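Long-range contacts in transcriptional regulator, ROK family (Vibrio cholerae O1 biovar eltor, PDB 1Z05), which probably binds DNA to regulate transcription, most likely of carbohydrate-metabolism genes, and carries a bound zinc ion: residues 38-43 with 63-68; 51-56 with 97-102; 108-113 with 123-128; 175-180 with 215-220; 180-185 with 256-261. All coordinates share one frame; numbering follows the deposited sequence. Where two conformers were deposited one is given.

Contacts 1 and 2 lie in the N-terminal, probably DNA-binding part, on the same side of the chain's centre, with centres 16 Å apart and interleaved segments. Contact 1 packs the helix-turn-helix and contact 2 attaches its wing. From strand 99-103 of contact 2 the chain runs into strand 108-116, which opens contact 3, a buried hairpin in the ROK core. Contact 4 continues the same sheet: Met113 O and Thr175 N, 3.0 Å apart, probably form a hydrogen bond between neighbouring strands. Contacts 4 and 5 share Val180, and their centres are 9 Å apart. Contacts 1 and 5 both reach the second subunit. The side chain of His269, a zinc ligand, lies about 11 Å from Gly178 of contact 4.

Contact 1 of 5, residues 38-43 with 63-68; sequences QINAGR and SELAPA
Arg43, on helix 35-51, reaches across to Ser63 at the end of helix 56-63, where the turn of a helix-turn-helix begins; with helix 67-79 these helices make up what is probably the DNA-binding unit. From CB, which points toward the turn, the chain runs straight through CG and then bends at chi3 (72°), and the bend carries the guanidinium end-on to the Ser63 carbonyl. NH1 lies 3.0 Å from Ser63 O and in the carbonyl plane, on a lone pair, while NH2 sits 2.9 Å from Ser63 O with a tilt from that plane. One oxygen thus takes two bonds, almost in the plane of the guanidinium. Beyond it, NH2 has Glu64 OE1 at 4.1 Å, too far for a salt bridge though of opposite charge. Leu65 CG lies beside NH1, at the edge of the guanidinium. Glu64, with positive phi, breaks the helix, and Ser63 OG accepts from Leu65 N in an ST turn while also bonding to Leu59 O. Leu65 points toward helix 35-51 and also packs on Ile70 and Ile73 of helix 67-79 and on Ile36 of the second subunit. Its CD2 methyl rests 3.7 Å from Asn40 ND2.

Contact 2 of 5, residues 51-56 with 97-102; sequences KGPISR and PAVGLQ
Gly52, just past helix 35-51, brings its CA within 3.4 Å of Leu101 O, so the two backbones meet directly here. The peptide bond before Pro53 is cis, and Pro53 sits against strand 99-103. The Pro53 CA-H points at Leu101 O (3.3 Å, 157° at the hydrogen), its ring carbon CB packs on Val99 CG1 at 3.8 Å, and Gln102 lies alongside it, pointing the same way, with CG against Pro53 CA. The end of Gln102 continues to a water, 2.6 Å from NE2, that returns a weak bond to Gly52 O. Ile54 then forms a single antiparallel bridge: Ile54 N donates to Leu101 O at 3.2 Å, and Leu101 N to Ile54 O at 2.9 Å. Its side chain leads away, onto Leu59. Past Ser55, which N-caps helix 56-63, the extended Arg56 crosses Leu101 at about a right angle, so that CD1 of the leucine sits 4.2 Å above the centre of the guanidinium. Strand 83-86 flanks strand 99-103 as the other arm of the wing, as in winged-helix domains, and its Glu85 forms a salt bridge with Arg56. The wing is therefore held to the loop between the first two helices by two backbone bonds and apolar packing, while Arg56 links it by charge to helix 56-63.

Contact 3 of 5, residues 108-113 with 123-128; sequences WQFLSM and ALHELG
The Phe110 and His125 rings lie nearly parallel, their planes 16° apart, but slid so far past each other that they barely overlap, with centroids 4.8 Å apart. What covers one face of Phe110 is instead His125 CB, in a CH-pi contact 3.5 Å from the ring centroid and offset toward the rim. The packing is tight here, since His125 CB comes to 3.2 Å from Phe110 CZ. At the phenyl edge, near its plane, is Leu127 O. Both rings stand on one face of the beta hairpin of strands 108-116 and 119-126, part of the ROK core, probably of the ASKHA fold, and helix 407-418 packs against them through Ala410. Phe110 reaches its neighbour because its CG sits between the backbone N and the carbonyl carbon (chi1 62°), which leans the ring across to the other strand. The other face of the hairpin carries Leu111 and Leu124, whose methyls CD2 and CD1 meet at 4.0 Å. Leu124 CD1 also touches Gln109 OE1, an oxygen that accepts from Asp167 N, while Gln109 NE2 donates to Gln165 O. At the open end of the hairpin, Leu127 lies beside Trp108, with CD2 against the tryptophan CB. Paired backbone bonds join Phe110 to His125 and Ser112 to Ala123, and beyond them Leu127 N donates to Trp108 O at 3.0 Å.

Contact 4 of 5, residues 175-180 with 215-220; sequences TLPGLV and ANDTRA
With CG swung opposite its backbone N (chi1 169°) and a chi2 of -89° that puts ND2 toward Gly178 and OD1 toward the helix start, Asn216 extends ND2 to Gly178 O. The bond measures 2.9 Å and uses a lone pair in the carbonyl plane, although the acceptor is tilted 19° from the amide plane. A water accepts from the same ND2 and from Gly178 N, closing a small polar circuit. The other end of the amide serves helix 217-228: Asn216 OD1 N-caps it, accepting from Arg219 N at 3.3 Å. Asn216 ends strand 212-216, which runs parallel to strand 168-176 in the ROK core sheet; the two are joined by Leu176 N to Ala215 O at 3.2 Å. Just after, Asp217 N donates to Leu176 O at 2.9 Å. Asp217 folds its carboxylate beside Pro177, with OD2 3.6 Å from the proline CD, and its charge is met by Arg114 in a salt bridge. Apolar contacts add to this: Thr175 CG2 meets Ala220 CB at 3.6 Å, and Val180 CG1 rests on Ala215 CA. A sulfate, probably from crystallisation, lies about 4 Å from the Pro177 side chain. Since one amide both donates to the 177-178 turn and caps the helix, the turn and the helix N terminus are probably fixed relative to each other.

Contact 5 of 5, residues 180-185 with 256-261; sequences VNSEQG and VLQGRH
The short antiparallel hairpin of strands 179-181 and 186-189 meets the loop after strand 255-256 at Val180 and His261, close to the subunit interface. Val180 N donates to His261 O at 2.9 Å, coming from well above the carbonyl plane rather than on a lone pair, and this is the sole direct hydrogen bond between 180-185 and 256-261. One residue on, Asn181 lays CB against Arg260 O at 3.4 Å. Its CG is opposite the backbone N (chi1 -174°), which leaves OD1 to accept from Gln184 N, an Asx motif in the hairpin turn, and ND2 to donate to a water with a weak link to Arg260 O. A second water is held more firmly. It donates to Val180 O at 2.7 Å and to Gly259 O at 3.0 Å, and accepts from Ser182 N at 3.2 Å. Ser182 OG approaches Gln258 OE1 at 3.2 Å, but its hydrogen bond goes to Val214 O of strand 212-216. Arg260 CG lies 3.6 Å above the plane of the His261 ring, over its centre, and Arg260 NH2 bonds to Asn357 O of the second subunit. Much of the polar adhesion thus passes through water, so the hairpin and the interface loop are joined by a hydrated seam with one direct backbone bond, Val180 N to His261 O, at its end.

Contact 1 of 5, residues 38-43 with 63-68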
# COMPACT_ATOMS: atom_id res chain seq x y z
N GLN A 38 20.27 12.52 -1.43
CA GLN A 38 20.01 11.17 -0.93
C GLN A 38 19.41 10.25 -1.99
O GLN A 38 19.98 9.21 -2.30
CB GLN A 38 19.09 11.24 0.29
CG GLN A 38 18.98 9.96 1.08
CD GLN A 38 17.96 10.04 2.20
OE1 GLN A 38 17.03 9.23 2.27
NE2 GLN A 38 18.12 11.02 3.09
N ILE A 39 18.28 10.66 -2.56
CA ILE A 39 17.57 9.86 -3.57
C ILE A 39 18.44 9.51 -4.78
O ILE A 39 18.51 8.34 -5.20
CB ILE A 39 16.22 10.53 -3.98
CG1 ILE A 39 15.14 10.24 -2.92
CG2 ILE A 39 15.76 10.08 -5.37
CD1 ILE A 39 15.09 8.79 -2.43
N ASN A 40 19.13 10.50 -5.33
CA ASN A 40 19.95 10.29 -6.51
C ASN A 40 21.18 9.44 -6.22
O ASN A 40 21.57 8.60 -7.04
CB ASN A 40 20.35 11.63 -7.13
CG ASN A 40 19.22 12.26 -7.91
OD1 ASN A 40 18.29 11.58 -8.34
ND2 ASN A 40 19.31 13.57 -8.11
N ALA A 41 21.77 9.65 -5.05
CA ALA A 41 22.90 8.83 -4.60
C ALA A 41 22.49 7.36 -4.51
O ALA A 41 23.23 6.50 -4.97
CB ALA A 41 23.44 9.34 -3.27
N GLY A 42 21.31 7.09 -3.95
CA GLY A 42 20.80 5.72 -3.89
C GLY A 42 20.53 5.11 -5.26
O GLY A 42 20.89 3.96 -5.52
N ARG A 43 19.90 5.87 -6.15
CA ARG A 43 19.63 5.42 -7.52
C ARG A 43 20.92 5.03 -8.26
O ARG A 43 20.98 3.99 -8.90
CB ARG A 43 18.87 6.49 -8.30
CG ARG A 43 17.43 6.66 -7.84
CD ARG A 43 16.66 7.70 -8.68
NE ARG A 43 16.38 7.21 -10.03
CZ ARG A 43 16.79 7.80 -11.15
NH1 ARG A 43 17.48 8.93 -11.12
NH2 ARG A 43 16.47 7.26 -12.33
N SER A 63 20.23 6.34 -15.45
CA SER A 63 19.60 7.11 -14.37
C SER A 63 18.83 8.34 -14.86
O SER A 63 18.01 8.89 -14.12
CB SER A 63 20.66 7.59 -13.37
OG SER A 63 21.50 8.56 -13.97
N GLU A 64 19.10 8.74 -16.10
CA GLU A 64 18.60 9.99 -16.70
C GLU A 64 19.11 11.24 -15.98
O GLU A 64 18.44 12.27 -15.95
CB GLU A 64 17.06 10.00 -16.76
CG GLU A 64 16.44 8.76 -17.39
CD GLU A 64 14.97 8.62 -17.03
OE1 GLU A 64 14.66 8.34 -15.85
OE2 GLU A 64 14.13 8.77 -17.94
N LEU A 65 20.31 11.14 -15.40
CA LEU A 65 20.94 12.28 -14.74
C LEU A 65 22.09 12.82 -15.59
O LEU A 65 22.80 12.06 -16.24
CB LEU A 65 21.47 11.88 -13.35
CG LEU A 65 20.46 11.47 -12.27
CD1 LEU A 65 21.16 10.70 -11.18
CD2 LEU A 65 19.71 12.67 -11.68
N ALA A 66 22.25 14.14 -15.57
CA ALA A 66 23.32 14.83 -16.30
C ALA A 66 24.71 14.43 -15.79
O ALA A 66 24.87 14.11 -14.60
CB ALA A 66 23.13 16.35 -16.21
N PRO A 67 25.72 14.41 -16.68
CA PRO A 67 27.09 14.05 -16.30
C PRO A 67 27.62 14.81 -15.08
O PRO A 67 28.30 14.22 -14.24
CB PRO A 67 27.90 14.41 -17.55
CG PRO A 67 26.94 14.17 -18.65
CD PRO A 67 25.63 14.68 -18.13
N ALA A 68 27.31 16.10 -14.99
CA ALA A 68 27.68 16.92 -13.83
C ALA A 68 27.16 16.33 -12.52
O ALA A 68 27.87 16.32 -11.51
CB ALA A 68 27.21 18.37 -14.02

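Contact 2 of 5, residues 51-56 with 97-102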
# COMPACT_ATOMS: atom_id res chain seq x y z
N LYS A 51 24.72 -3.51 -11.81
CA LYS A 51 25.19 -3.50 -13.20
C LYS A 51 26.69 -3.25 -13.37
O LYS A 51 27.20 -3.37 -14.48
CB LYS A 51 24.42 -2.47 -14.03
CG LYS A 51 23.01 -2.87 -14.39
CD LYS A 51 22.33 -1.75 -15.16
CE LYS A 51 20.86 -2.05 -15.43
NZ LYS A 51 20.05 -2.15 -14.17
N GLY A 52 27.40 -2.91 -12.29
CA GLY A 52 28.85 -2.66 -12.37
C GLY A 52 29.62 -3.90 -12.80
O GLY A 52 29.15 -5.02 -12.59
N PRO A 53 30.81 -3.73 -13.43
CA PRO A 53 31.49 -2.48 -13.77
C PRO A 53 30.70 -1.69 -14.80
O PRO A 53 30.27 -2.25 -15.82
CB PRO A 53 32.83 -2.93 -14.34
CG PRO A 53 32.63 -4.35 -14.75
CD PRO A 53 31.59 -4.91 -13.85
N ILE A 54 30.52 -0.40 -14.54
CA ILE A 54 29.68 0.45 -15.39
C ILE A 54 30.32 1.83 -15.55
O ILE A 54 30.83 2.39 -14.58
CB ILE A 54 28.22 0.54 -14.83
CG1 ILE A 54 27.31 1.33 -15.79
CG2 ILE A 54 28.20 1.12 -13.41
CD1 ILE A 54 25.82 1.28 -15.41
N SER A 55 30.27 2.37 -16.76
CA SER A 55 30.84 3.68 -17.04
C SER A 55 29.93 4.80 -16.56
O SER A 55 28.73 4.61 -16.38
CB SER A 55 31.11 3.85 -18.53
OG SER A 55 29.90 3.98 -19.26
N ARG A 56 30.52 5.98 -16.38
CA ARG A 56 29.76 7.15 -15.97
C ARG A 56 28.74 7.54 -17.04
O ARG A 56 27.64 7.97 -16.71
CB ARG A 56 30.69 8.31 -15.64
CG ARG A 56 31.31 8.21 -14.26
CD ARG A 56 32.25 9.38 -14.00
NE ARG A 56 32.90 9.28 -12.70
CZ ARG A 56 33.91 8.47 -12.42
NH1 ARG A 56 34.41 7.67 -13.36
NH2 ARG A 56 34.43 8.45 -11.20
N PRO A 97 43.84 -2.95 -17.09
CA PRO A 97 42.75 -2.30 -17.83
C PRO A 97 41.99 -1.27 -17.00
O PRO A 97 41.88 -1.42 -15.78
CB PRO A 97 41.82 -3.47 -18.19
CG PRO A 97 42.61 -4.73 -17.88
CD PRO A 97 43.51 -4.35 -16.76
N ALA A 98 41.48 -0.23 -17.66
CA ALA A 98 40.54 0.69 -17.03
C ALA A 98 39.24 -0.08 -16.79
O ALA A 98 38.78 -0.83 -17.66
CB ALA A 98 40.29 1.90 -17.92
N VAL A 99 38.69 0.07 -15.59
CA VAL A 99 37.51 -0.70 -15.19
C VAL A 99 36.48 0.25 -14.62
O VAL A 99 36.82 1.14 -13.83
CB VAL A 99 37.86 -1.82 -14.15
CG1 VAL A 99 36.62 -2.64 -13.78
CG2 VAL A 99 38.92 -2.77 -14.69
N GLY A 100 35.24 0.07 -15.04
CA GLY A 100 34.13 0.91 -14.62
C GLY A 100 33.82 0.75 -13.15
O GLY A 100 34.40 -0.09 -12.46
N LEU A 101 32.88 1.56 -12.66
CA LEU A 101 32.56 1.62 -11.24
C LEU A 101 31.87 0.35 -10.74
O LEU A 101 30.98 -0.19 -11.39
CB LEU A 101 31.69 2.85 -10.94
CG LEU A 101 32.39 4.20 -11.14
CD1 LEU A 101 31.37 5.28 -11.48
CD2 LEU A 101 33.22 4.59 -9.93
N GLN A 102 32.32 -0.11 -9.57
CA GLN A 102 31.73 -1.26 -8.88
C GLN A 102 31.59 -0.93 -7.40
O GLN A 102 32.31 -0.08 -6.87
CB GLN A 102 32.61 -2.50 -8.99
CG GLN A 102 32.93 -2.95 -10.41
CD GLN A 102 33.82 -4.19 -10.42
OE1 GLN A 102 35.04 -4.08 -10.54
NE2 GLN A 102 33.22 -5.35 -10.28
O HOH W 1 30.70 -5.84 -9.71

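Contact 3 of 5, residues 108-113 with 123-128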
# COMPACT_ATOMS: atom_id res chain seq x y z
N TRP A 108 33.34 -3.37 4.61
CA TRP A 108 32.11 -2.80 5.17
C TRP A 108 31.22 -3.89 5.73
O TRP A 108 31.05 -4.95 5.11
CB TRP A 108 31.32 -2.06 4.10
CG TRP A 108 32.01 -0.89 3.49
CD1 TRP A 108 32.48 -0.80 2.21
CD2 TRP A 108 32.25 0.38 4.10
NE1 TRP A 108 33.01 0.44 1.99
CE2 TRP A 108 32.88 1.19 3.13
CE3 TRP A 108 31.98 0.91 5.36
CZ2 TRP A 108 33.28 2.50 3.40
CZ3 TRP A 108 32.38 2.23 5.63
CH2 TRP A 108 33.02 3.00 4.65
N GLN A 109 30.62 -3.60 6.87
CA GLN A 109 29.81 -4.56 7.59
C GLN A 109 28.60 -3.88 8.21
O GLN A 109 28.49 -2.66 8.21
CB GLN A 109 30.66 -5.21 8.69
CG GLN A 109 31.93 -5.91 8.20
CD GLN A 109 32.82 -6.34 9.33
OE1 GLN A 109 32.81 -5.72 10.39
NE2 GLN A 109 33.61 -7.39 9.12
N PHE A 110 27.68 -4.69 8.72
CA PHE A 110 26.58 -4.20 9.55
C PHE A 110 26.19 -5.30 10.54
O PHE A 110 26.49 -6.48 10.31
CB PHE A 110 25.38 -3.76 8.69
CG PHE A 110 24.76 -4.86 7.86
CD1 PHE A 110 23.75 -5.66 8.39
CD2 PHE A 110 25.16 -5.08 6.54
CE1 PHE A 110 23.15 -6.68 7.64
CE2 PHE A 110 24.56 -6.08 5.77
CZ PHE A 110 23.56 -6.88 6.31
N LEU A 111 25.54 -4.91 11.63
CA LEU A 111 24.94 -5.85 12.56
C LEU A 111 23.47 -6.02 12.22
O LEU A 111 22.77 -5.05 11.89
CB LEU A 111 25.03 -5.33 14.00
CG LEU A 111 26.35 -5.30 14.75
CD1 LEU A 111 26.04 -5.03 16.23
CD2 LEU A 111 27.11 -6.61 14.61
N SER A 112 23.01 -7.26 12.28
CA SER A 112 21.59 -7.56 12.14
C SER A 112 21.21 -8.37 13.35
O SER A 112 21.89 -9.34 13.70
CB SER A 112 21.31 -8.32 10.84
OG SER A 112 19.91 -8.49 10.64
N MET A 113 20.14 -7.95 14.02
CA MET A 113 19.68 -8.58 15.24
C MET A 113 18.24 -9.04 15.13
O MET A 113 17.43 -8.45 14.40
CB MET A 113 19.80 -7.59 16.41
CG MET A 113 21.23 -7.13 16.67
SD MET A 113 21.31 -5.78 17.87
CE MET A 113 21.09 -6.66 19.40
N ALA A 123 24.03 -10.97 14.67
CA ALA A 123 24.86 -11.48 13.59
C ALA A 123 25.63 -10.33 12.97
O ALA A 123 25.12 -9.22 12.85
CB ALA A 123 24.01 -12.17 12.53
N LEU A 124 26.88 -10.59 12.61
CA LEU A 124 27.67 -9.65 11.84
C LEU A 124 27.59 -10.07 10.38
O LEU A 124 27.85 -11.24 10.05
CB LEU A 124 29.12 -9.64 12.34
CG LEU A 124 30.15 -8.79 11.58
CD1 LEU A 124 29.92 -7.30 11.79
CD2 LEU A 124 31.56 -9.18 12.01
N HIS A 125 27.21 -9.13 9.51
CA HIS A 125 27.10 -9.38 8.07
C HIS A 125 28.10 -8.51 7.30
O HIS A 125 28.44 -7.41 7.75
CB HIS A 125 25.72 -8.94 7.56
CG HIS A 125 24.59 -9.85 7.92
ND1 HIS A 125 24.15 -10.03 9.21
CD2 HIS A 125 23.74 -10.57 7.14
CE1 HIS A 125 23.11 -10.85 9.22
NE2 HIS A 125 22.85 -11.20 7.97
N GLU A 126 28.56 -9.00 6.15
CA GLU A 126 29.24 -8.12 5.21
C GLU A 126 28.17 -7.33 4.47
O GLU A 126 27.04 -7.80 4.32
CB GLU A 126 30.17 -8.88 4.23
CG GLU A 126 29.52 -9.97 3.38
CD GLU A 126 28.98 -9.48 2.02
OE1 GLU A 126 29.54 -8.51 1.43
OE2 GLU A 126 28.01 -10.08 1.54
N LEU A 127 28.53 -6.12 4.04
CA LEU A 127 27.58 -5.17 3.44
C LEU A 127 26.68 -5.75 2.33
O LEU A 127 25.50 -5.36 2.22
CB LEU A 127 28.31 -3.91 2.96
CG LEU A 127 27.45 -2.65 2.82
CD1 LEU A 127 26.88 -2.20 4.17
CD2 LEU A 127 28.23 -1.53 2.14
N GLY A 128 27.23 -6.65 1.52
CA GLY A 128 26.46 -7.38 0.50
C GLY A 128 25.38 -8.31 1.04
O GLY A 128 24.53 -8.78 0.28

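Contact 4 of 5, residues 175-180 with 215-220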
# COMPACT_ATOMS: atom_id res chain seq x y z
N THR A 175 15.01 -6.78 13.94
CA THR A 175 13.66 -7.20 13.56
C THR A 175 13.07 -7.99 14.72
O THR A 175 13.81 -8.57 15.52
CB THR A 175 13.65 -8.04 12.25
OG1 THR A 175 14.54 -9.15 12.40
CG2 THR A 175 14.11 -7.18 11.07
N LEU A 176 11.75 -7.97 14.82
CA LEU A 176 11.06 -8.56 15.96
C LEU A 176 9.57 -8.66 15.64
O LEU A 176 9.06 -7.89 14.83
CB LEU A 176 11.25 -7.69 17.22
CG LEU A 176 10.77 -6.23 17.19
CD1 LEU A 176 10.39 -5.78 18.58
CD2 LEU A 176 11.84 -5.31 16.63
N PRO A 177 8.87 -9.61 16.28
CA PRO A 177 7.40 -9.65 16.14
C PRO A 177 6.77 -8.46 16.87
O PRO A 177 7.42 -7.85 17.72
CB PRO A 177 7.02 -10.96 16.83
CG PRO A 177 8.14 -11.20 17.83
CD PRO A 177 9.39 -10.69 17.14
N GLY A 178 5.53 -8.12 16.55
CA GLY A 178 4.82 -7.07 17.27
C GLY A 178 4.53 -5.81 16.48
O GLY A 178 4.76 -5.76 15.28
N LEU A 179 4.02 -4.79 17.17
CA LEU A 179 3.71 -3.51 16.52
C LEU A 179 4.93 -2.60 16.54
O LEU A 179 5.45 -2.25 17.60
CB LEU A 179 2.51 -2.82 17.18
CG LEU A 179 1.17 -3.57 17.27
CD1 LEU A 179 0.10 -2.69 17.92
CD2 LEU A 179 0.69 -4.09 15.91
N VAL A 180 5.39 -2.21 15.35
CA VAL A 180 6.64 -1.47 15.21
C VAL A 180 6.43 -0.26 14.30
O VAL A 180 5.92 -0.39 13.18
CB VAL A 180 7.79 -2.39 14.67
CG1 VAL A 180 9.08 -1.61 14.46
CG2 VAL A 180 8.01 -3.61 15.59
N ALA A 215 12.33 -2.96 12.46
CA ALA A 215 11.13 -3.34 11.71
C ALA A 215 10.43 -4.58 12.27
O ALA A 215 11.05 -5.40 12.96
CB ALA A 215 11.45 -3.53 10.20
N ASN A 216 9.14 -4.69 11.98
CA ASN A 216 8.42 -5.92 12.23
C ASN A 216 9.03 -7.04 11.38
O ASN A 216 9.33 -6.84 10.20
CB ASN A 216 6.93 -5.74 11.92
CG ASN A 216 6.17 -7.04 11.91
OD1 ASN A 216 6.07 -7.70 10.89
ND2 ASN A 216 5.60 -7.40 13.06
N ASP A 217 9.19 -8.22 11.98
CA ASP A 217 9.90 -9.32 11.34
C ASP A 217 9.25 -9.86 10.08
O ASP A 217 9.96 -10.20 9.13
CB ASP A 217 10.25 -10.45 12.33
CG ASP A 217 9.02 -11.05 13.03
OD1 ASP A 217 7.88 -10.57 12.83
OD2 ASP A 217 9.22 -12.02 13.80
N THR A 218 7.92 -9.94 10.05
CA THR A 218 7.21 -10.48 8.89
C THR A 218 7.36 -9.56 7.67
O THR A 218 7.57 -10.02 6.54
CB THR A 218 5.72 -10.74 9.20
OG1 THR A 218 5.62 -11.74 10.22
CG2 THR A 218 4.96 -11.23 7.95
N ARG A 219 7.27 -8.26 7.92
CA ARG A 219 7.39 -7.26 6.88
C ARG A 219 8.81 -7.20 6.34
O ARG A 219 9.00 -7.11 5.13
CB ARG A 219 6.93 -5.89 7.39
CG ARG A 219 5.45 -5.64 7.13
CD ARG A 219 4.59 -6.05 8.31
NE ARG A 219 3.59 -7.04 7.93
CZ ARG A 219 2.94 -7.81 8.81
NH1 ARG A 219 3.18 -7.71 10.10
NH2 ARG A 219 2.05 -8.70 8.38
N ALA A 220 9.80 -7.27 7.23
CA ALA A 220 11.20 -7.26 6.83
C ALA A 220 11.59 -8.56 6.11
O ALA A 220 12.44 -8.56 5.21
CB ALA A 220 12.11 -7.03 8.03
O HOH W 2 3.94 -9.53 14.78

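Contact 5 of 5, residues 180-185 with 256-261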
# COMPACT_ATOMS: atom_id res chain seq x y z
N VAL A 180 5.39 -2.21 15.35
CA VAL A 180 6.64 -1.47 15.21
C VAL A 180 6.43 -0.26 14.30
O VAL A 180 5.92 -0.39 13.18
CB VAL A 180 7.79 -2.39 14.67
CG1 VAL A 180 9.08 -1.61 14.46
CG2 VAL A 180 8.01 -3.61 15.59
N ASN A 181 6.79 0.91 14.81
CA ASN A 181 6.89 2.11 13.99
C ASN A 181 8.33 2.23 13.50
O ASN A 181 9.23 2.61 14.26
CB ASN A 181 6.46 3.35 14.78
CG ASN A 181 6.40 4.61 13.91
OD1 ASN A 181 7.24 4.83 13.03
ND2 ASN A 181 5.41 5.45 14.17
N SER A 182 8.53 1.89 12.22
CA SER A 182 9.86 1.88 11.59
C SER A 182 10.47 3.27 11.43
O SER A 182 11.68 3.45 11.64
CB SER A 182 9.78 1.20 10.23
OG SER A 182 9.85 -0.20 10.39
N GLU A 183 9.64 4.23 11.02
CA GLU A 183 10.03 5.63 10.87
C GLU A 183 10.69 6.15 12.15
O GLU A 183 11.69 6.86 12.08
CB GLU A 183 8.80 6.48 10.51
CG GLU A 183 9.09 7.94 10.13
CD GLU A 183 7.82 8.80 10.02
OE1 GLU A 183 6.76 8.39 10.55
OE2 GLU A 183 7.89 9.90 9.41
N GLN A 184 10.13 5.79 13.30
CA GLN A 184 10.57 6.32 14.59
C GLN A 184 11.45 5.35 15.39
O GLN A 184 12.12 5.76 16.33
CB GLN A 184 9.36 6.75 15.43
CG GLN A 184 8.47 7.82 14.77
CD GLN A 184 8.97 9.25 14.99
OE1 GLN A 184 8.34 10.05 15.68
NE2 GLN A 184 10.11 9.59 14.38
N GLY A 185 11.45 4.08 15.01
CA GLY A 185 12.23 3.06 15.73
C GLY A 185 11.60 2.67 17.05
O GLY A 185 12.29 2.30 18.00
N VAL A 256 7.60 -3.01 0.49
CA VAL A 256 6.72 -3.67 1.45
C VAL A 256 5.80 -2.65 2.10
O VAL A 256 6.23 -1.56 2.48
CB VAL A 256 7.54 -4.39 2.54
CG1 VAL A 256 6.64 -5.09 3.53
CG2 VAL A 256 8.50 -5.38 1.89
N LEU A 257 4.52 -3.01 2.24
CA LEU A 257 3.58 -2.21 3.02
C LEU A 257 3.78 -2.48 4.51
O LEU A 257 3.66 -3.62 4.97
CB LEU A 257 2.13 -2.50 2.63
CG LEU A 257 1.73 -2.35 1.16
CD1 LEU A 257 0.23 -2.61 1.01
CD2 LEU A 257 2.10 -0.97 0.61
N GLN A 258 4.10 -1.43 5.25
CA GLN A 258 4.39 -1.58 6.67
C GLN A 258 3.30 -0.93 7.51
O GLN A 258 2.77 -1.57 8.41
CB GLN A 258 5.77 -1.02 7.03
CG GLN A 258 6.93 -1.92 6.60
CD GLN A 258 8.28 -1.49 7.15
OE1 GLN A 258 8.51 -0.32 7.44
NE2 GLN A 258 9.20 -2.45 7.29
N GLY A 259 2.96 0.32 7.20
CA GLY A 259 2.04 1.09 8.01
C GLY A 259 2.76 1.66 9.21
O GLY A 259 3.89 1.28 9.51
N ARG A 260 2.08 2.58 9.90
CA ARG A 260 2.57 3.22 11.12
C ARG A 260 2.85 2.24 12.27
O ARG A 260 3.63 2.54 13.18
CB ARG A 260 1.57 4.30 11.59
CG ARG A 260 0.19 3.76 12.03
CD ARG A 260 -0.90 4.85 11.93
NE ARG A 260 -2.18 4.44 12.54
CZ ARG A 260 -3.14 3.74 11.92
NH1 ARG A 260 -2.98 3.33 10.67
NH2 ARG A 260 -4.26 3.44 12.56
N HIS A 261 2.20 1.07 12.24
CA HIS A 261 2.37 0.09 13.30
C HIS A 261 2.99 -1.23 12.81
O HIS A 261 3.06 -2.20 13.56
CB HIS A 261 1.04 -0.18 14.02
CG HIS A 261 0.45 1.04 14.69
ND1 HIS A 261 -0.90 1.18 14.92
CD2 HIS A 261 1.03 2.17 15.16
CE1 HIS A 261 -1.13 2.34 15.51
NE2 HIS A 261 0.02 2.96 15.67
O HOH W 3 6.42 0.16 10.62
O HOH W 4 2.86 4.65 15.66